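Local coordinates for protein N-formylglutamate amidohydrolase (Ralstonia eutropha, PDB 2Q7S) that probably acts as a zinc-dependent hydrolase of the N-formylglutamate amidohydrolase family, binding one zinc ion near the ends of its central β-strands, at residues T35-D40 and T76-Y81; V80-N85 and G115-N120; P205-L210 and L280-Y285. All blocks are in the same frame, centred on the assembly; numbering follows the deposited sequence.

Contact 1. Residues T35-D40 and T76-Y81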
# COMPACT_ATOMS: atom_id res chain seq x y z
N THR A 35 8.04 9.64 2.77
CA THR A 35 9.20 9.88 3.65
C THR A 35 9.34 11.35 4.09
O THR A 35 10.35 11.72 4.70
CB THR A 35 10.49 9.55 2.93
OG1 THR A 35 10.56 10.35 1.76
CG2 THR A 35 10.57 8.04 2.57
N PHE A 36 8.34 12.18 3.82
CA PHE A 36 8.35 13.60 4.24
C PHE A 36 7.58 13.74 5.54
O PHE A 36 6.36 13.77 5.53
CB PHE A 36 7.76 14.52 3.15
CG PHE A 36 8.51 14.49 1.83
CD1 PHE A 36 8.18 13.58 0.84
CD2 PHE A 36 9.56 15.37 1.59
CE1 PHE A 36 8.86 13.55 -0.38
CE2 PHE A 36 10.26 15.36 0.36
CZ PHE A 36 9.92 14.46 -0.62
N TYR A 37 8.30 13.85 6.65
CA TYR A 37 7.74 13.90 8.01
C TYR A 37 7.26 15.34 8.37
O TYR A 37 8.06 16.29 8.32
CB TYR A 37 8.77 13.31 9.04
CG TYR A 37 8.95 11.80 8.85
CD1 TYR A 37 9.62 11.29 7.73
CD2 TYR A 37 8.36 10.88 9.73
CE1 TYR A 37 9.73 9.90 7.49
CE2 TYR A 37 8.48 9.49 9.52
CZ TYR A 37 9.15 9.01 8.38
OH TYR A 37 9.26 7.65 8.13
N PRO A 38 5.95 15.51 8.65
CA PRO A 38 5.41 16.78 9.11
C PRO A 38 6.05 17.35 10.39
O PRO A 38 6.30 16.61 11.34
CB PRO A 38 3.94 16.46 9.35
CG PRO A 38 3.66 15.38 8.44
CD PRO A 38 4.87 14.53 8.47
N ALA A 39 6.25 18.66 10.41
CA ALA A 39 6.82 19.36 11.56
C ALA A 39 5.99 19.11 12.82
O ALA A 39 6.52 19.07 13.92
CB ALA A 39 6.95 20.86 11.26
N ASP A 40 4.68 18.93 12.66
CA ASP A 40 3.78 18.83 13.83
C ASP A 40 3.60 17.41 14.37
O ASP A 40 2.70 17.15 15.18
CB ASP A 40 2.42 19.47 13.51
CG ASP A 40 1.71 18.79 12.34
OD1 ASP A 40 2.03 17.63 12.00
OD2 ASP A 40 0.83 19.44 11.74
N THR A 76 3.10 11.13 0.11
CA THR A 76 4.38 11.79 0.41
C THR A 76 4.58 11.89 1.94
O THR A 76 5.70 12.04 2.42
CB THR A 76 4.50 13.21 -0.23
OG1 THR A 76 3.39 13.98 0.15
CG2 THR A 76 4.55 13.18 -1.77
N PHE A 77 3.49 11.78 2.68
CA PHE A 77 3.54 11.77 4.13
C PHE A 77 3.80 10.36 4.61
O PHE A 77 3.47 9.40 3.90
CB PHE A 77 2.25 12.29 4.73
CG PHE A 77 1.03 11.60 4.23
CD1 PHE A 77 0.41 12.05 3.05
CD2 PHE A 77 0.50 10.51 4.91
CE1 PHE A 77 -0.64 11.43 2.53
CE2 PHE A 77 -0.62 9.89 4.39
CZ PHE A 77 -1.20 10.35 3.23
N PRO A 78 4.32 10.22 5.85
CA PRO A 78 4.63 8.89 6.33
C PRO A 78 3.40 8.18 6.87
O PRO A 78 2.54 8.80 7.53
CB PRO A 78 5.69 9.14 7.42
CG PRO A 78 5.84 10.67 7.53
CD PRO A 78 4.64 11.25 6.87
N ARG A 79 3.32 6.88 6.61
CA ARG A 79 2.22 6.08 7.11
C ARG A 79 2.15 6.00 8.63
O ARG A 79 1.06 5.73 9.15
CB ARG A 79 2.22 4.68 6.50
CG ARG A 79 3.32 3.79 6.93
CD ARG A 79 2.95 2.96 8.12
NE ARG A 79 2.01 1.88 7.88
CZ ARG A 79 2.30 0.61 7.62
NH1 ARG A 79 3.55 0.20 7.47
NH2 ARG A 79 1.33 -0.27 7.49
N VAL A 80 3.31 6.18 9.30
CA VAL A 80 3.38 6.24 10.76
C VAL A 80 2.80 7.54 11.32
O VAL A 80 2.57 7.66 12.53
CB VAL A 80 4.83 6.07 11.27
CG1 VAL A 80 4.88 6.23 12.78
CG2 VAL A 80 5.39 4.70 10.85
N TYR A 81 2.59 8.52 10.44
CA TYR A 81 1.90 9.77 10.78
C TYR A 81 0.39 9.64 10.62
O TYR A 81 -0.39 9.92 11.55
CB TYR A 81 2.43 10.89 9.91
CG TYR A 81 1.87 12.27 10.17
CD1 TYR A 81 2.26 13.00 11.30
CD2 TYR A 81 1.00 12.86 9.27
CE1 TYR A 81 1.79 14.29 11.52
CE2 TYR A 81 0.49 14.14 9.51
CZ TYR A 81 0.91 14.86 10.60
OH TYR A 81 0.45 16.14 10.82
O HOH W 1 6.27 5.89 7.89

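Contact 2. Residues V80-N85 and G115-N120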
# COMPACT_ATOMS: atom_id res chain seq x y z
N VAL A 80 3.31 6.18 9.30
CA VAL A 80 3.38 6.24 10.76
C VAL A 80 2.80 7.54 11.32
O VAL A 80 2.57 7.66 12.53
CB VAL A 80 4.83 6.07 11.27
CG1 VAL A 80 4.88 6.23 12.78
CG2 VAL A 80 5.39 4.70 10.85
N TYR A 81 2.59 8.52 10.44
CA TYR A 81 1.90 9.77 10.78
C TYR A 81 0.39 9.64 10.62
O TYR A 81 -0.39 9.92 11.55
CB TYR A 81 2.43 10.89 9.91
CG TYR A 81 1.87 12.27 10.17
CD1 TYR A 81 2.26 13.00 11.30
CD2 TYR A 81 1.00 12.86 9.27
CE1 TYR A 81 1.79 14.29 11.52
CE2 TYR A 81 0.49 14.14 9.51
CZ TYR A 81 0.91 14.86 10.60
OH TYR A 81 0.45 16.14 10.82
N ILE A 82 -0.02 9.22 9.43
CA ILE A 82 -1.34 8.69 9.24
C ILE A 82 -1.30 7.70 8.11
O ILE A 82 -0.58 7.89 7.13
CB ILE A 82 -2.38 9.81 9.03
CG1 ILE A 82 -3.79 9.21 8.99
CG2 ILE A 82 -2.04 10.70 7.82
CD1 ILE A 82 -4.94 10.33 9.09
N ASP A 83 -2.02 6.60 8.28
CA ASP A 83 -1.90 5.45 7.38
C ASP A 83 -3.10 5.43 6.44
O ASP A 83 -4.17 5.03 6.88
CB ASP A 83 -1.89 4.17 8.18
CG ASP A 83 -1.63 2.96 7.34
OD1 ASP A 83 -1.82 3.02 6.10
OD2 ASP A 83 -1.20 1.95 7.93
N PRO A 84 -2.90 5.79 5.15
CA PRO A 84 -4.05 5.78 4.25
C PRO A 84 -4.69 4.42 3.95
O PRO A 84 -5.76 4.43 3.36
CB PRO A 84 -3.50 6.38 2.95
CG PRO A 84 -2.14 6.82 3.22
CD PRO A 84 -1.67 6.19 4.45
N ASN A 85 -4.02 3.31 4.30
CA ASN A 85 -4.57 1.98 4.07
C ASN A 85 -5.42 1.52 5.20
O ASN A 85 -5.77 0.34 5.28
CB ASN A 85 -3.45 0.93 3.84
CG ASN A 85 -3.55 0.29 2.47
OD1 ASN A 85 -4.10 0.89 1.55
ND2 ASN A 85 -3.12 -0.94 2.37
N GLY A 115 -2.35 0.69 13.38
CA GLY A 115 -3.65 1.43 13.13
C GLY A 115 -3.59 2.66 12.25
O GLY A 115 -2.56 2.98 11.71
N LEU A 116 -4.72 3.37 12.07
CA LEU A 116 -4.74 4.58 11.27
C LEU A 116 -3.68 5.58 11.74
O LEU A 116 -2.99 6.22 10.91
CB LEU A 116 -6.14 5.23 11.31
CG LEU A 116 -6.30 6.57 10.58
CD1 LEU A 116 -6.42 6.41 8.97
CD2 LEU A 116 -7.46 7.36 11.23
N ILE A 117 -3.62 5.74 13.07
CA ILE A 117 -2.63 6.56 13.72
C ILE A 117 -1.74 5.66 14.59
O ILE A 117 -2.15 5.16 15.68
CB ILE A 117 -3.31 7.64 14.61
CG1 ILE A 117 -4.42 8.41 13.86
CG2 ILE A 117 -2.25 8.56 15.24
CD1 ILE A 117 -3.95 9.34 12.65
N TRP A 118 -0.51 5.45 14.14
CA TRP A 118 0.45 4.67 14.96
C TRP A 118 0.69 5.28 16.33
O TRP A 118 0.84 6.49 16.46
CB TRP A 118 1.75 4.47 14.23
CG TRP A 118 1.66 3.46 13.15
CD1 TRP A 118 0.61 3.23 12.32
CD2 TRP A 118 2.68 2.56 12.76
NE1 TRP A 118 0.90 2.22 11.45
CE2 TRP A 118 2.18 1.79 11.71
CE3 TRP A 118 3.99 2.31 13.22
CZ2 TRP A 118 2.93 0.79 11.09
CZ3 TRP A 118 4.73 1.32 12.61
CH2 TRP A 118 4.20 0.57 11.56
N SER A 119 0.71 4.41 17.34
CA SER A 119 0.88 4.75 18.76
C SER A 119 2.26 4.34 19.30
O SER A 119 2.77 4.88 20.33
CB SER A 119 -0.20 4.00 19.59
OG SER A 119 -0.30 2.62 19.17
N ASN A 120 2.83 3.33 18.66
CA ASN A 120 4.16 2.90 18.99
C ASN A 120 4.89 2.18 17.86
O ASN A 120 4.30 1.79 16.84
CB ASN A 120 4.16 2.07 20.30
CG ASN A 120 3.05 1.04 20.38
OD1 ASN A 120 2.99 0.10 19.58
ND2 ASN A 120 2.22 1.16 21.42
O HOH W 2 1.39 8.37 14.69

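Contact 3. Residues P205-L210 and L280-Y285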
# COMPACT_ATOMS: atom_id res chain seq x y z
N PRO A 205 -9.73 -14.17 -10.78
CA PRO A 205 -8.59 -15.06 -10.60
C PRO A 205 -7.51 -15.01 -11.67
O PRO A 205 -6.37 -15.34 -11.37
CB PRO A 205 -9.25 -16.46 -10.56
CG PRO A 205 -10.55 -16.28 -11.24
CD PRO A 205 -11.00 -14.91 -10.87
N GLY A 206 -7.86 -14.70 -12.90
CA GLY A 206 -6.90 -14.74 -14.01
C GLY A 206 -5.73 -13.77 -13.77
O GLY A 206 -4.60 -14.07 -14.13
N LEU A 207 -6.00 -12.63 -13.15
CA LEU A 207 -4.93 -11.67 -12.88
C LEU A 207 -4.00 -12.11 -11.76
O LEU A 207 -2.78 -11.92 -11.86
CB LEU A 207 -5.45 -10.27 -12.60
CG LEU A 207 -4.35 -9.21 -12.33
CD1 LEU A 207 -3.37 -9.07 -13.50
CD2 LEU A 207 -4.96 -7.87 -12.01
N VAL A 208 -4.56 -12.68 -10.70
CA VAL A 208 -3.75 -13.23 -9.61
C VAL A 208 -2.87 -14.39 -10.18
O VAL A 208 -1.70 -14.52 -9.83
CB VAL A 208 -4.62 -13.70 -8.39
CG1 VAL A 208 -3.76 -13.92 -7.16
CG2 VAL A 208 -5.71 -12.69 -8.09
N ASP A 209 -3.44 -15.21 -11.07
CA ASP A 209 -2.73 -16.33 -11.69
C ASP A 209 -1.57 -15.78 -12.53
O ASP A 209 -0.46 -16.29 -12.46
CB ASP A 209 -3.63 -17.14 -12.64
CG ASP A 209 -4.63 -18.07 -11.92
OD1 ASP A 209 -4.59 -18.24 -10.68
OD2 ASP A 209 -5.47 -18.65 -12.64
N LEU A 210 -1.87 -14.75 -13.33
CA LEU A 210 -0.87 -14.05 -14.16
C LEU A 210 0.29 -13.55 -13.31
O LEU A 210 1.43 -13.89 -13.57
CB LEU A 210 -1.51 -12.88 -14.94
CG LEU A 210 -0.69 -12.12 -16.01
CD1 LEU A 210 0.25 -13.03 -16.84
CD2 LEU A 210 -1.64 -11.42 -16.94
N LEU A 280 4.06 -4.46 -17.85
CA LEU A 280 3.75 -4.48 -19.24
C LEU A 280 2.80 -5.65 -19.48
O LEU A 280 1.76 -5.53 -20.16
CB LEU A 280 5.03 -4.60 -20.09
CG LEU A 280 4.91 -4.54 -21.62
CD1 LEU A 280 4.07 -3.30 -22.07
CD2 LEU A 280 6.30 -4.52 -22.29
N ARG A 281 3.13 -6.80 -18.91
CA ARG A 281 2.25 -7.95 -19.05
C ARG A 281 0.84 -7.74 -18.46
O ARG A 281 -0.15 -8.18 -19.02
CB ARG A 281 2.93 -9.15 -18.42
CG ARG A 281 2.19 -10.44 -18.67
CD ARG A 281 2.21 -10.86 -20.15
NE ARG A 281 1.30 -11.98 -20.29
CZ ARG A 281 -0.02 -11.89 -20.42
NH1 ARG A 281 -0.63 -10.70 -20.48
NH2 ARG A 281 -0.73 -13.00 -20.50
N ILE A 282 0.76 -7.09 -17.30
CA ILE A 282 -0.52 -6.78 -16.69
C ILE A 282 -1.30 -5.80 -17.56
O ILE A 282 -2.49 -5.95 -17.66
CB ILE A 282 -0.34 -6.16 -15.27
CG1 ILE A 282 0.31 -7.15 -14.29
CG2 ILE A 282 -1.65 -5.59 -14.69
CD1 ILE A 282 0.59 -6.51 -12.88
N ALA A 283 -0.64 -4.82 -18.19
CA ALA A 283 -1.31 -3.83 -19.05
C ALA A 283 -1.98 -4.54 -20.20
O ALA A 283 -3.12 -4.25 -20.53
CB ALA A 283 -0.33 -2.73 -19.58
N GLU A 284 -1.28 -5.50 -20.78
CA GLU A 284 -1.81 -6.34 -21.87
C GLU A 284 -3.05 -7.17 -21.43
O GLU A 284 -4.05 -7.30 -22.16
CB GLU A 284 -0.71 -7.28 -22.34
CG GLU A 284 0.40 -6.60 -23.09
CD GLU A 284 1.47 -7.59 -23.59
OE1 GLU A 284 1.93 -8.41 -22.76
OE2 GLU A 284 1.82 -7.58 -24.79
N TYR A 285 -2.95 -7.75 -20.25
CA TYR A 285 -4.05 -8.50 -19.67
C TYR A 285 -5.29 -7.59 -19.45
O TYR A 285 -6.38 -7.93 -19.86
CB TYR A 285 -3.60 -9.16 -18.38
CG TYR A 285 -4.70 -9.92 -17.70
CD1 TYR A 285 -4.93 -11.25 -17.99
CD2 TYR A 285 -5.53 -9.28 -16.80
CE1 TYR A 285 -5.97 -11.92 -17.37
CE2 TYR A 285 -6.55 -9.92 -16.20
CZ TYR A 285 -6.76 -11.23 -16.47
OH TYR A 285 -7.81 -11.82 -15.86

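Contact 1. Residues T35-D40 and T76-Y81
Thr76 O accepts from Phe36 N at 3.0 Å, with an N-H...O angle of 153°, and the edge of the Phe36 ring turns to the same oxygen: Phe36 CD1 lies 3.3 Å from Thr76 O, close to the ring plane. This bond joins two loops that leave the C-terminal ends of neighbouring parallel strands, 26-30 and 71-75, in the central mixed sheet of this α/β zinc protein of the N-formylglutamate amidohydrolase family. Neither segment is a regular strand here; beyond the one backbone bond, proline and tyrosine side chains carry the contact. Pro78 is central to them. Its CG sits over the middle of one face of the Tyr37 ring, 3.4 Å from the ring centroid, a CH-pi contact in which CB also touches the Tyr37 ring, nearer its hydroxyl end. On the other loop Pro38 does the same to Tyr81, its CG standing 3.5 Å from the centroid of the Tyr81 ring. The two prolines meet tip to tip, with Pro38 CD and Pro78 CD 3.7 Å apart, and so connect the two CH-pi pairs into one cluster. Tyr81 CG is anti to its backbone N (chi1 -177°), which starts the ring on its way toward the 35-40 loop. At the far end Tyr81 OH donates to Asp40 OD1; the modelled separation is so short that its exact length is doubtful. The carboxylate and ring planes lie 8° apart, with OD1 at the ring edge. Cation-pi contact with Arg140 and edge-to-face contacts with Phe41 and Tyr144 further enclose the Tyr81 ring. Tyr37 OH is hydrogen-bonded to Glu54 OE2. A water also reaches this hydroxyl, but weakly, at 3.5 Å from Tyr37 OH, while accepting from Val80 N at 3.3 Å.

Contact 2. Residues V80-N85 and G115-N120
Asp83 N donates to Leu116 O at 2.8 Å, a backbone bond between two irregular loops, and Ile82 CA brings a C-H to the same carbonyl oxygen. Asp83 CG is anti to its backbone N (chi1 -174°). From there the carboxylate divides its work: OD1 accepts from Asn85 N at 2.9 Å, closing an Asx turn with the donor 37° out of the carboxylate plane, and is also hydrogen-bonded to His32 NE2, so Asp83 is a second-shell partner of a zinc ligand. OD2 forms a salt bridge with Arg79 NE; Trp118 NE1 comes no nearer than 4.1 Å to Asp83 OD2, a proximity at the indole edge. In one of the two conformers modelled for Val80, so with some reserve, CG2 stands over one face of the indole, offset toward the rim, and is 3.6 Å from Trp118 CE3. CG1 rests against Trp118 CB and the near rim of the indole, the two side chains crossing at about a right angle. A second apolar group is made by the two isoleucines and Leu116. Ile82 and Leu116 run side by side in the same direction, with Ile82 CG1 3.8 Å from Leu116 CD1. Ile117 CB points neither at the other loop nor away from it, but its chi2 of -67° turns CD1 in until it lies 3.7 Å from Ile82 CG1 and also touches Tyr81 O. Water bridges the loops at the other end, donating to both Val80 O and Trp118 O, each at 2.6 Å from the water oxygen. Both loops lie in the connections around the short strand pair 96-97 and 132-133, and the long helix 134-163 receives their apolar side chains: Ile82 on Ile141, Leu116 on Tyr145 and Ile117 on Arg140.

Contact 3. Residues P205-L210 and L280-Y285
The guanidinium of Arg281 has Leu210 over one face: Leu210 CD1, offset toward the rim, is 3.8 Å from Arg281 CZ, with CD2 close beside it, and Tyr285 N lies at the edge, in the plane. The second flat group, the Tyr285 phenol, is met obliquely by the other helix. Leu210 CD2 presses on the root of this side chain, 3.3 Å from Tyr285 CB, the two side chains sliding past each other in opposite directions. Farther out, Leu207 CB is 3.8 Å from Tyr285 CE2. Tyr285 CG is anti to the backbone N (chi1 178°), which sends the ring across to the start of helix 205-217; there its OH lies 3.5 Å from Gly206 C and is hydrogen-bonded to Glu204 OE2. Deeper in, Leu207 CD1 meets Ile282 CG2 at 4.1 Å. Leu207 and Tyr285 touch Trp167, and Ile282 touches Leu169, both on strand 166-174. The axes of the segments run nearly antiparallel, 160° apart and 10.9 Å at closest approach. Two such neighbouring helices packed on the central mixed sheet are characteristic of the layered α/β fold.

Contacts 1 and 2 form one continuous region: they share Val80 and Tyr81, and their centres are about 10 Å apart. They also touch directly, with Phe77 CE2 3.4 Å from Ile82 O and Arg79 NE 3.5 Å from Trp118 CZ2. Through this region the loop running from 76 to 85 approaches the zinc site of His32, Asp55 and His172. The Asp83 side chain of contact 2 is about 7 Å from the zinc ion, whereas the Pro78 side chain of contact 1 is about 12 Å away. Contact 3 lies on the opposite side of the chain's centre, its own centre about 33 Å from that of contact 1 and about 31 Å from that of contact 2, and touches neither.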